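Local coordinates for cobalamin biosynthesis protein CobN (Mycobacterium tuberculosis, PDB 7C6O) that forms the large subunit of cobaltochelatase, the enzyme that inserts cobalt into the corrin precursor on the pathway to cobalamin, at residues L73-L78 / D101-G106; I87-L90 / R94-Q97; A131-Q136 / D158-T163. All coordinates share one frame; numbering follows the deposited sequence.

Contact 1: L73-L78 / D101-G106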
loop_
_atom_site.group_PDB
_atom_site.type_symbol
_atom_site.label_atom_id
_atom_site.label_comp_id
_atom_site.label_asym_id
_atom_site.label_seq_id
_atom_site.Cartn_x
_atom_site.Cartn_y
_atom_site.Cartn_z
ATOM N N LEU A 73 -34.756 -8.580 37.075
ATOM C CA LEU A 73 -35.860 -7.628 37.156
ATOM C C LEU A 73 -36.464 -7.363 35.784
ATOM O O LEU A 73 -37.691 -7.286 35.645
ATOM C CB LEU A 73 -35.381 -6.323 37.791
ATOM C CG LEU A 73 -36.376 -5.160 37.815
ATOM C CD1 LEU A 73 -37.628 -5.529 38.598
ATOM C CD2 LEU A 73 -35.726 -3.913 38.393
ATOM N N GLU A 74 -35.621 -7.213 34.760
ATOM C CA GLU A 74 -36.132 -6.980 33.415
ATOM C C GLU A 74 -36.954 -8.162 32.916
ATOM O O GLU A 74 -37.944 -7.971 32.201
ATOM C CB GLU A 74 -34.975 -6.686 32.461
ATOM C CG GLU A 74 -34.360 -5.309 32.650
ATOM C CD GLU A 74 -33.083 -5.126 31.854
ATOM O OE1 GLU A 74 -32.443 -6.143 31.511
ATOM O OE2 GLU A 74 -32.720 -3.964 31.573
ATOM N N LEU A 75 -36.568 -9.385 33.289
ATOM C CA LEU A 75 -37.325 -10.560 32.869
ATOM C C LEU A 75 -38.721 -10.563 33.480
ATOM O O LEU A 75 -39.720 -10.723 32.769
ATOM C CB LEU A 75 -36.571 -11.836 33.241
ATOM C CG LEU A 75 -37.324 -13.154 33.028
ATOM C CD1 LEU A 75 -37.691 -13.349 31.557
ATOM C CD2 LEU A 75 -36.513 -14.333 33.545
ATOM N N THR A 76 -38.813 -10.386 34.802
ATOM C CA THR A 76 -40.121 -10.400 35.454
ATOM C C THR A 76 -40.990 -9.234 34.998
ATOM O O THR A 76 -42.213 -9.378 34.887
ATOM C CB THR A 76 -39.955 -10.379 36.975
ATOM O OG1 THR A 76 -39.045 -9.337 37.345
ATOM C CG2 THR A 76 -39.421 -11.716 37.471
ATOM N N ASP A 77 -40.382 -8.076 34.729
ATOM C CA ASP A 77 -41.142 -6.958 34.175
ATOM C C ASP A 77 -41.735 -7.316 32.818
ATOM O O ASP A 77 -42.905 -7.025 32.546
ATOM C CB ASP A 77 -40.252 -5.719 34.058
ATOM C CG ASP A 77 -40.062 -5.003 35.385
ATOM O OD1 ASP A 77 -40.674 -5.422 36.391
ATOM O OD2 ASP A 77 -39.296 -4.015 35.417
ATOM N N LEU A 78 -40.941 -7.951 31.951
ATOM C CA LEU A 78 -41.457 -8.366 30.651
ATOM C C LEU A 78 -42.521 -9.448 30.793
ATOM O O LEU A 78 -43.501 -9.464 30.039
ATOM C CB LEU A 78 -40.312 -8.856 29.766
ATOM C CG LEU A 78 -39.407 -7.768 29.196
ATOM C CD1 LEU A 78 -38.149 -8.382 28.618
ATOM C CD2 LEU A 78 -40.157 -6.980 28.138
ATOM N N ASP A 101 -36.651 -21.482 34.589
ATOM C CA ASP A 101 -37.398 -21.811 35.800
ATOM C C ASP A 101 -38.306 -20.662 36.221
ATOM O O ASP A 101 -39.430 -20.887 36.688
ATOM C CB ASP A 101 -36.441 -22.173 36.935
ATOM C CG ASP A 101 -35.779 -23.522 36.736
ATOM O OD1 ASP A 101 -36.298 -24.329 35.935
ATOM O OD2 ASP A 101 -34.744 -23.780 37.386
ATOM N N THR A 102 -37.838 -19.421 36.059
ATOM C CA THR A 102 -38.652 -18.266 36.426
ATOM C C THR A 102 -39.894 -18.165 35.548
ATOM O O THR A 102 -40.996 -17.903 36.045
ATOM C CB THR A 102 -37.818 -16.987 36.326
ATOM O OG1 THR A 102 -36.761 -17.028 37.294
ATOM C CG2 THR A 102 -38.681 -15.759 36.577
ATOM N N VAL A 103 -39.737 -18.375 34.241
ATOM C CA VAL A 103 -40.878 -18.300 33.332
ATOM C C VAL A 103 -41.898 -19.381 33.668
ATOM O O VAL A 103 -43.102 -19.117 33.765
ATOM C CB VAL A 103 -40.402 -18.401 31.871
ATOM C CG1 VAL A 103 -41.590 -18.493 30.928
ATOM C CG2 VAL A 103 -39.539 -17.203 31.524
ATOM N N ILE A 104 -41.426 -20.612 33.871
ATOM C CA ILE A 104 -42.331 -21.724 34.148
ATOM C C ILE A 104 -43.056 -21.510 35.471
ATOM O O ILE A 104 -44.262 -21.765 35.581
ATOM C CB ILE A 104 -41.556 -23.055 34.124
ATOM C CG1 ILE A 104 -41.135 -23.387 32.689
ATOM C CG2 ILE A 104 -42.386 -24.179 34.727
ATOM C CD1 ILE A 104 -40.249 -24.599 32.576
ATOM N N ALA A 105 -42.343 -21.024 36.490
ATOM C CA ALA A 105 -42.968 -20.796 37.788
ATOM C C ALA A 105 -44.022 -19.697 37.742
ATOM O O ALA A 105 -44.913 -19.676 38.600
ATOM C CB ALA A 105 -41.905 -20.450 38.830
ATOM N N GLY A 106 -43.950 -18.795 36.764
ATOM C CA GLY A 106 -44.871 -17.676 36.682
ATOM C C GLY A 106 -46.248 -17.998 36.143
ATOM O O GLY A 106 -47.145 -17.155 36.242
#

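Contact 2: I87-L90 / R94-Q97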
loop_
_atom_site.group_PDB
_atom_site.type_symbol
_atom_site.label_atom_id
_atom_site.label_comp_id
_atom_site.label_asym_id
_atom_site.label_seq_id
_atom_site.Cartn_x
_atom_site.Cartn_y
_atom_site.Cartn_z
ATOM N N ILE A 87 -39.101 -19.030 24.351
ATOM C CA ILE A 87 -37.678 -18.973 24.666
ATOM C C ILE A 87 -36.929 -19.823 23.647
ATOM O O ILE A 87 -37.267 -20.994 23.448
ATOM C CB ILE A 87 -37.397 -19.463 26.098
ATOM C CG1 ILE A 87 -38.145 -18.601 27.120
ATOM C CG2 ILE A 87 -35.902 -19.465 26.379
ATOM C CD1 ILE A 87 -38.026 -19.105 28.544
ATOM N N ARG A 88 -35.920 -19.233 23.005
ATOM C CA ARG A 88 -35.069 -19.947 22.055
ATOM C C ARG A 88 -33.613 -19.714 22.429
ATOM O O ARG A 88 -33.132 -18.578 22.363
ATOM C CB ARG A 88 -35.333 -19.485 20.614
ATOM C CG ARG A 88 -34.543 -20.258 19.553
ATOM C CD ARG A 88 -35.133 -20.054 18.156
ATOM N NE ARG A 88 -34.452 -20.865 17.148
ATOM C CZ ARG A 88 -33.545 -20.393 16.296
ATOM N NH1 ARG A 88 -33.211 -19.108 16.320
ATOM N NH2 ARG A 88 -32.978 -21.204 15.415
ATOM N N ILE A 89 -32.912 -20.782 22.825
ATOM C CA ILE A 89 -31.519 -20.683 23.250
ATOM C C ILE A 89 -30.723 -21.877 22.737
ATOM O O ILE A 89 -31.267 -22.947 22.455
ATOM C CB ILE A 89 -31.372 -20.600 24.789
ATOM C CG1 ILE A 89 -31.917 -21.869 25.445
ATOM C CG2 ILE A 89 -32.058 -19.357 25.348
ATOM C CD1 ILE A 89 -31.763 -21.889 26.948
ATOM N N LEU A 90 -29.412 -21.682 22.633
ATOM C CA LEU A 90 -28.478 -22.781 22.435
ATOM C C LEU A 90 -28.069 -23.368 23.779
ATOM O O LEU A 90 -28.041 -22.674 24.799
ATOM C CB LEU A 90 -27.230 -22.314 21.685
ATOM C CG LEU A 90 -27.379 -21.910 20.223
ATOM C CD1 LEU A 90 -26.067 -21.340 19.711
ATOM C CD2 LEU A 90 -27.801 -23.106 19.392
ATOM N N ARG A 94 -30.158 -26.373 30.604
ATOM C CA ARG A 94 -29.147 -25.957 31.569
ATOM C C ARG A 94 -28.436 -24.666 31.178
ATOM O O ARG A 94 -27.780 -24.065 32.035
ATOM C CB ARG A 94 -28.118 -27.074 31.764
ATOM N N ALA A 95 -28.541 -24.226 29.921
ATOM C CA ALA A 95 -27.853 -23.014 29.491
ATOM C C ALA A 95 -28.535 -21.739 29.972
ATOM O O ALA A 95 -27.913 -20.672 29.946
ATOM C CB ALA A 95 -27.731 -22.981 27.967
ATOM N N TRP A 96 -29.794 -21.817 30.387
ATOM C CA TRP A 96 -30.475 -20.675 30.986
ATOM C C TRP A 96 -31.507 -21.191 31.983
ATOM O O TRP A 96 -32.684 -20.830 31.940
ATOM C CB TRP A 96 -31.120 -19.787 29.921
ATOM C CG TRP A 96 -31.430 -18.403 30.420
ATOM C CD1 TRP A 96 -30.649 -17.636 31.238
ATOM C CD2 TRP A 96 -32.607 -17.630 30.150
ATOM N NE1 TRP A 96 -31.262 -16.431 31.485
ATOM C CE2 TRP A 96 -32.466 -16.403 30.830
ATOM C CE3 TRP A 96 -33.764 -17.855 29.398
ATOM C CZ2 TRP A 96 -33.437 -15.405 30.779
ATOM C CZ3 TRP A 96 -34.728 -16.862 29.348
ATOM C CH2 TRP A 96 -34.558 -15.653 30.036
ATOM N N GLN A 97 -31.060 -22.052 32.901
ATOM C CA GLN A 97 -31.986 -22.711 33.817
ATOM C C GLN A 97 -32.692 -21.706 34.720
ATOM O O GLN A 97 -33.876 -21.873 35.034
ATOM C CB GLN A 97 -31.242 -23.752 34.652
ATOM C CG GLN A 97 -32.124 -24.472 35.660
ATOM C CD GLN A 97 -31.400 -25.583 36.397
ATOM O OE1 GLN A 97 -30.218 -25.834 36.163
ATOM N NE2 GLN A 97 -32.113 -26.258 37.294
#

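Contact 3: A131-Q136 / D158-T163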
loop_
_atom_site.group_PDB
_atom_site.type_symbol
_atom_site.label_atom_id
_atom_site.label_comp_id
_atom_site.label_asym_id
_atom_site.label_seq_id
_atom_site.Cartn_x
_atom_site.Cartn_y
_atom_site.Cartn_z
ATOM N N ALA A 131 -46.759 -30.655 23.454
ATOM C CA ALA A 131 -45.483 -30.906 22.787
ATOM C C ALA A 131 -45.532 -30.491 21.322
ATOM O O ALA A 131 -44.582 -29.889 20.809
ATOM C CB ALA A 131 -45.102 -32.382 22.916
ATOM N N GLY A 132 -46.640 -30.789 20.636
ATOM C CA GLY A 132 -46.756 -30.415 19.236
ATOM C C GLY A 132 -46.730 -28.916 19.010
ATOM O O GLY A 132 -46.297 -28.450 17.952
ATOM N N THR A 133 -47.194 -28.140 19.991
ATOM C CA THR A 133 -47.115 -26.688 19.885
ATOM C C THR A 133 -45.664 -26.223 19.906
ATOM O O THR A 133 -45.254 -25.396 19.082
ATOM C CB THR A 133 -47.907 -26.038 21.019
ATOM O OG1 THR A 133 -49.246 -26.549 21.012
ATOM C CG2 THR A 133 -47.940 -24.524 20.846
ATOM N N ALA A 134 -44.871 -26.762 20.835
ATOM C CA ALA A 134 -43.457 -26.408 20.908
ATOM C C ALA A 134 -42.704 -26.867 19.665
ATOM O O ALA A 134 -41.835 -26.148 19.159
ATOM C CB ALA A 134 -42.834 -27.009 22.168
ATOM N N LEU A 135 -43.024 -28.061 19.160
ATOM C CA LEU A 135 -42.320 -28.583 17.992
ATOM C C LEU A 135 -42.612 -27.749 16.748
ATOM O O LEU A 135 -41.710 -27.490 15.946
ATOM C CB LEU A 135 -42.694 -30.048 17.768
ATOM C CG LEU A 135 -42.191 -31.034 18.829
ATOM C CD1 LEU A 135 -42.959 -32.347 18.769
ATOM C CD2 LEU A 135 -40.693 -31.281 18.674
ATOM N N GLN A 136 -43.861 -27.313 16.569
ATOM C CA GLN A 136 -44.172 -26.469 15.418
ATOM C C GLN A 136 -43.539 -25.090 15.563
ATOM O O GLN A 136 -43.037 -24.527 14.582
ATOM C CB GLN A 136 -45.687 -26.357 15.234
ATOM C CG GLN A 136 -46.125 -25.697 13.918
ATOM C CD GLN A 136 -46.050 -26.638 12.720
ATOM O OE1 GLN A 136 -45.257 -27.577 12.697
ATOM N NE2 GLN A 136 -46.890 -26.390 11.721
ATOM N N ASP A 158 -53.828 -18.697 18.420
ATOM C CA ASP A 158 -54.958 -19.570 18.109
ATOM C C ASP A 158 -54.834 -20.917 18.809
ATOM O O ASP A 158 -55.838 -21.490 19.246
ATOM C CB ASP A 158 -55.078 -19.770 16.599
ATOM C CG ASP A 158 -55.555 -18.526 15.877
ATOM O OD1 ASP A 158 -55.677 -17.464 16.527
ATOM O OD2 ASP A 158 -55.812 -18.616 14.656
ATOM N N THR A 159 -53.613 -21.444 18.919
ATOM C CA THR A 159 -53.425 -22.760 19.515
ATOM C C THR A 159 -53.559 -22.712 21.030
ATOM O O THR A 159 -54.239 -23.555 21.626
ATOM C CB THR A 159 -52.055 -23.328 19.125
ATOM O OG1 THR A 159 -51.985 -23.475 17.703
ATOM C CG2 THR A 159 -51.827 -24.683 19.786
ATOM N N VAL A 160 -52.918 -21.736 21.668
ATOM C CA VAL A 160 -52.854 -21.680 23.125
ATOM C C VAL A 160 -54.059 -20.958 23.711
ATOM O O VAL A 160 -54.665 -21.428 24.677
ATOM C CB VAL A 160 -51.531 -21.018 23.571
ATOM C CG1 VAL A 160 -51.484 -20.884 25.087
ATOM C CG2 VAL A 160 -50.338 -21.824 23.058
ATOM N N LEU A 161 -54.423 -19.804 23.153
ATOM C CA LEU A 161 -55.503 -18.993 23.700
ATOM C C LEU A 161 -56.832 -19.207 22.991
ATOM O O LEU A 161 -57.842 -18.634 23.417
ATOM C CB LEU A 161 -55.128 -17.507 23.633
ATOM C CG LEU A 161 -53.785 -17.162 24.278
ATOM C CD1 LEU A 161 -53.400 -15.730 23.965
ATOM C CD2 LEU A 161 -53.836 -17.397 25.779
ATOM N N MET A 162 -56.850 -20.007 21.923
ATOM C CA MET A 162 -58.058 -20.306 21.152
ATOM C C MET A 162 -58.680 -19.048 20.550
ATOM O O MET A 162 -59.904 -18.943 20.415
ATOM C CB MET A 162 -59.077 -21.080 21.996
ATOM C CG MET A 162 -58.489 -22.358 22.587
ATOM S SD MET A 162 -59.704 -23.484 23.295
ATOM C CE MET A 162 -60.531 -24.059 21.813
ATOM N N THR A 163 -57.836 -18.090 20.172
ATOM C CA THR A 163 -58.261 -16.984 19.332
ATOM C C THR A 163 -58.512 -17.485 17.911
ATOM O O THR A 163 -58.350 -18.667 17.597
ATOM C CB THR A 163 -57.213 -15.873 19.338
ATOM O OG1 THR A 163 -55.948 -16.404 18.918
ATOM C CG2 THR A 163 -57.076 -15.272 20.731
#

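Contact 1: L73-L78 / D101-G106
In the parallel alpha/beta unit near the N-terminus, with strand order 2-1-3-4 as in flavodoxin-like folds, helices 72-79 and 97-105 lie next to each other on one face of the sheet, where Leu75 meets Thr102 and Val103. Each helix belongs to a beta-alpha-beta crossover, one leading into strand 84-89 and the other out of it, so the two run in roughly the same direction; the axes of segments 73-78 and 101-105 are inclined by 29° and pass 10.8 Å apart at their closest. At that spacing only side-chain ends make contact, and no hydrogen bond crosses between them. Leu75 does most of the bridging. Its CG stands anti to the backbone N (chi1 172°), which carries the forked end out toward the other helix. One branch, CD2, lies 4.0 Å from Thr102 CG2; the other, CD1, comes to 4.3 Å from Val103 CG2. Leu75 and Thr102 lie alongside, their side chains pointing opposite ways as they pass. Leucine suits the place because its two branches let one buried apolar residue meet both the neighbouring helix and Leu45 of the sheet, while the beta-branched Val103 is compact enough to pack down on Val85 and Ile87 of strand 84-89. Leu79, just beyond the end of 73-78, extends the same apolar seam by touching Thr102 and Val103. The two threonines lie nearer the outside, and each turns its hydroxyl back to its own helix: Thr102 OG1 bonds to Ser98 O, and Thr76 OG1 faces the carbonyl oxygens of Asp72 and Leu73. Threonine thereby behaves as an apolar residue in the groove while its polar atom is satisfied by the backbone, and what faces across is methyl against methyl, Thr76 CG2 and Thr102 CG2 at 4.2 Å.

Contact 2: I87-L90 / R94-Q97
Trp96 spans from Ile89 to Ile87, two residues whose side chains leave strand 84-89 on the same face. Its CB is touched first, by Ile89 CD1 at 3.7 Å. With chi1 at -161° the indole points away from its own backbone N and runs along the strand toward its start, to Ile87. There CE3 is 4.0 Å from Ile87 CG2, a methyl at the ring edge and near its plane, whereas Ile87 CD1, 4.1 Å from CZ3, lies off the plane on the other side. Both isoleucines cross the tryptophan at about a right angle; the branching of Ile87 offers the benzo edge two methyls, while Ile89 meets only CB and the backbone beside it. The ring also reaches Leu45 and Pro67, so it spans from strand 84-89 to strand 42-46 and the loop holding Pro67. Ala95, whose lone methyl is small enough to sit close to the Leu90 carbonyl, brings CB to 3.2 Å from Leu90 O and to 4.3 Å from Ile89 CD1. On the opposite face of the strand, Arg88 forms a salt bridge with Asp51. Trp96 itself takes the N-cap position of helix 97-105, so this is the strand-loop-helix connection found at the C-terminal edge of a parallel alpha/beta sheet.

Contact 3: A131-Q136 / D158-T163
The contact of Thr133 with Thr159 is a small side-chain touch between two helices, at the start of helix 131-143 and the last turn of helix 146-161. The two threonines reach toward each other tip to tip, but they do not hydrogen-bond: Thr133 OG1 lies 3.4 Å from Thr159 CG2, a methyl, and the two CG2 atoms are 4.0 Å apart. The rotation of Thr159 about chi1 (-61°) sends this methyl across the gap and leaves OG1 beside its own backbone N, from where it bonds back to Phe155 O. A short side chain with one methyl and one hydroxyl suits such a close approach. Only a short turn joins the helices, which pack as a helical hairpin, the start of the first helix meeting the end of the second; Phe155 and Leu156 also pack on Thr133. Val160 adds a looser touch, CG2 to Thr133 CG2 at 4.2 Å, and rests on Ile84 of strand 84-89, tying the hairpin to the sheet. Helix 146-161 finishes in a wider, pi-type turn, after which Met162 adopts positive phi (60°). Asp158, with two acceptor oxygens to offer, suits the task of holding the departing chain: Thr163 OG1 donates a 2.6 Å hydrogen bond to the anti lone pair of Asp158 OD1, an oxygen that also accepts from Phe165 N, while OD2 takes Gly166 N.

Overall arrangement
Contact 2 is nested in the chain loop that contact 1 closes, and the two share one apolar layer over the sheet. Their centres are 14 Å apart, and they touch where Val103 CG2 meets Ile87 CD1 at 3.8 Å and where Leu75 CD1 meets Trp96 CH2 at 4.2 Å. Contact 3 follows later in the chain, with its centre about 21 Å from that of contact 1 and 20 Å from that of contact 2, and touches neither directly. The sodium ion bound by Asp125 and Ser127 lies about 10 Å from the Thr133 side chain and about 12 Å from that of Val103. The centres of the three contacts lie 47 to 59 Å from the centre of the chain.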